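Local coordinates for fluorescence recovery protein (Synechocystis sp., PDB 4JDX), which accelerates the return of the photoactivated orange carotenoid protein to its resting form and increases fluorescence recovery after non-photochemical quenching in cyanobacteria, at residues A23-F27 and V83-L87. Numbering follows the deposited sequence.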
ATOM      1  N   ALA A  23      17.601  18.817 -18.792  1.00 40.13           N
ATOM      2  CA  ALA A  23      17.454  18.416 -17.398  1.00 44.34           C
ATOM      3  C   ALA A  23      16.078  17.794 -17.192  1.00 44.08           C
ATOM      4  O   ALA A  23      15.941  16.773 -16.516  1.00 52.13           O
ATOM      5  CB  ALA A  23      17.645  19.612 -16.476  1.00 38.26           C
ATOM      6  N   HIS A  24      15.064  18.414 -17.787  1.00 40.43           N
ATOM      7  CA  HIS A  24      13.699  17.903 -17.725  1.00 48.06           C
ATOM      8  C   HIS A  24      13.619  16.513 -18.337  1.00 44.67           C
ATOM      9  O   HIS A  24      12.973  15.616 -17.790  1.00 51.40           O
ATOM     10  CB  HIS A  24      12.742  18.841 -18.464  1.00 42.22           C
ATOM     11  CG  HIS A  24      12.456  20.113 -17.732  1.00 50.82           C
ATOM     12  ND1 HIS A  24      12.001  21.250 -18.367  1.00 60.13           N
ATOM     13  CD2 HIS A  24      12.552  20.431 -16.420  1.00 54.96           C
ATOM     14  CE1 HIS A  24      11.835  22.212 -17.478  1.00 62.70           C
ATOM     15  NE2 HIS A  24      12.162  21.740 -16.288  1.00 54.65           N
ATOM     16  N   ALA A  25      14.285  16.337 -19.474  1.00 41.21           N
ATOM     17  CA  ALA A  25      14.260  15.069 -20.188  1.00 44.51           C
ATOM     18  C   ALA A  25      14.953  13.998 -19.355  1.00 42.41           C
ATOM     19  O   ALA A  25      14.578  12.825 -19.394  1.00 52.01           O
ATOM     20  CB  ALA A  25      14.935  15.212 -21.545  1.00 44.58           C
ATOM     21  N   LEU A  26      15.959  14.411 -18.595  1.00 40.16           N
ATOM     22  CA  LEU A  26      16.710  13.487 -17.757  1.00 52.04           C
ATOM     23  C   LEU A  26      15.918  13.147 -16.497  1.00 43.94           C
ATOM     24  O   LEU A  26      15.992  12.027 -15.991  1.00 46.10           O
ATOM     25  CB  LEU A  26      18.072  14.077 -17.390  1.00 44.29           C
ATOM     26  CG  LEU A  26      18.945  13.180 -16.512  1.00 40.10           C
ATOM     27  CD1 LEU A  26      19.046  11.778 -17.111  1.00 49.73           C
ATOM     28  CD2 LEU A  26      20.324  13.800 -16.328  1.00 45.28           C
ATOM     29  N   PHE A  27      15.158  14.119 -15.998  1.00 42.11           N
ATOM     30  CA  PHE A  27      14.269  13.895 -14.860  1.00 47.82           C
ATOM     31  C   PHE A  27      13.263  12.800 -15.177  1.00 37.79           C
ATOM     32  O   PHE A  27      13.101  11.850 -14.415  1.00 49.31           O
ATOM     33  CB  PHE A  27      13.512  15.178 -14.501  1.00 46.65           C
ATOM     34  CG  PHE A  27      14.174  16.005 -13.431  1.00 47.38           C
ATOM     35  CD1 PHE A  27      15.492  15.790 -13.074  1.00 49.83           C
ATOM     36  CD2 PHE A  27      13.464  16.995 -12.774  1.00 47.23           C
ATOM     37  CE1 PHE A  27      16.090  16.553 -12.089  1.00 56.37           C
ATOM     38  CE2 PHE A  27      14.058  17.756 -11.787  1.00 52.63           C
ATOM     39  CZ  PHE A  27      15.370  17.534 -11.445  1.00 50.94           C
ATOM     40  N   VAL A  83      18.875  17.722  -6.120  1.00 44.87           N
ATOM     41  CA  VAL A  83      18.077  16.621  -6.645  1.00 45.48           C
ATOM     42  C   VAL A  83      18.936  15.710  -7.512  1.00 40.53           C
ATOM     43  O   VAL A  83      18.929  14.492  -7.338  1.00 51.79           O
ATOM     44  CB  VAL A  83      16.882  17.132  -7.480  1.00 52.77           C
ATOM     45  CG1 VAL A  83      16.144  15.969  -8.142  1.00 44.40           C
ATOM     46  CG2 VAL A  83      15.932  17.955  -6.615  1.00 45.85           C
ATOM     47  N   PHE A  84      19.675  16.301  -8.446  1.00 42.48           N
ATOM     48  CA  PHE A  84      20.541  15.525  -9.329  1.00 49.25           C
ATOM     49  C   PHE A  84      21.552  14.704  -8.537  1.00 44.73           C
ATOM     50  O   PHE A  84      21.794  13.537  -8.845  1.00 48.77           O
ATOM     51  CB  PHE A  84      21.262  16.437 -10.325  1.00 50.87           C
ATOM     52  CG  PHE A  84      20.432  16.787 -11.529  1.00 49.60           C
ATOM     53  CD1 PHE A  84      19.962  15.795 -12.367  1.00 43.39           C
ATOM     54  CD2 PHE A  84      20.125  18.104 -11.822  1.00 53.07           C
ATOM     55  CE1 PHE A  84      19.197  16.109 -13.471  1.00 61.56           C
ATOM     56  CE2 PHE A  84      19.360  18.420 -12.929  1.00 47.69           C
ATOM     57  CZ  PHE A  84      18.898  17.421 -13.752  1.00 51.42           C
ATOM     58  N   ALA A  85      22.126  15.316  -7.507  1.00 54.13           N
ATOM     59  CA  ALA A  85      23.077  14.634  -6.640  1.00 55.10           C
ATOM     60  C   ALA A  85      22.437  13.390  -6.032  1.00 49.40           C
ATOM     61  O   ALA A  85      23.042  12.317  -6.000  1.00 48.13           O
ATOM     62  CB  ALA A  85      23.554  15.572  -5.543  1.00 55.22           C
ATOM     63  N   GLN A  86      21.206  13.542  -5.555  1.00 49.52           N
ATOM     64  CA  GLN A  86      20.471  12.431  -4.957  1.00 47.49           C
ATOM     65  C   GLN A  86      20.221  11.331  -5.987  1.00 49.24           C
ATOM     66  O   GLN A  86      20.450  10.151  -5.720  1.00 51.48           O
ATOM     67  CB  GLN A  86      19.137  12.917  -4.391  1.00 55.49           C
ATOM     68  CG  GLN A  86      18.397  11.866  -3.580  1.00 68.23           C
ATOM     69  CD  GLN A  86      19.121  11.503  -2.291  1.00 79.92           C
ATOM     70  OE1 GLN A  86      19.929  12.280  -1.781  1.00 74.18           O
ATOM     71  NE2 GLN A  86      18.833  10.320  -1.759  1.00 79.02           N
ATOM     72  N   LEU A  87      19.747  11.731  -7.163  1.00 47.17           N
ATOM     73  CA  LEU A  87      19.494  10.801  -8.259  1.00 52.14           C
ATOM     74  C   LEU A  87      20.756  10.033  -8.626  1.00 51.73           C
ATOM     75  O   LEU A  87      20.708   8.837  -8.917  1.00 51.23           O
ATOM     76  CB  LEU A  87      18.988  11.557  -9.486  1.00 43.75           C
ATOM     77  CG  LEU A  87      17.638  12.256  -9.320  1.00 55.60           C
ATOM     78  CD1 LEU A  87      17.297  13.066 -10.566  1.00 43.44           C
ATOM     79  CD2 LEU A  87      16.540  11.239  -8.999  1.00 51.17           C
TER
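With CG of Phe84 anti to its carbonyl carbon and beside the backbone N (chi1 -83°), the rings of Phe84 and Phe27 reach into the space between their helices and meet. This is helix-helix packing in an all-helical protein: the long helix 17-47 and the short helix 80-89 run broadly the same way, their local axes 37° apart in direction and 12.3 Å apart at closest approach, a separation bridged by side chains alone. The two aromatic side chains cross at about a right angle. CE1 of Phe27 lies over one face of the Phe84 ring, displaced toward its rim and 3.4 Å from Phe84 CZ; the ring planes are inclined by 48° and the centroids stand 4.9 Å apart. Ala23, one turn before Phe27, sets its methyl against the edge of the same ring, in its plane, with CB 3.7 Å from Phe84 CZ. Leu26 slants across from the same helix and brings CD2 to 3.8 Å from Phe84 CE1. Thus three side chains of 23-27 touch the outer part of the Phe84 ring, while Ile109 of helix 103-114 also touches that residue. Replacing Phe84 by alanine is likely to open a gap between the helices, leaving the Phe27 ring without its aromatic partner and the Ala23 methyl without its neighbour. Around Phe27, residues Val83 and Leu87, a turn apart, add aliphatic contacts. Leu87, which also meets Tyr73 and Leu92, extends CD1 to 4.0 Å from Phe27 CE1. Val83 supplies the other methyl, its CG1 lying 3.7 Å from Phe27 CZ.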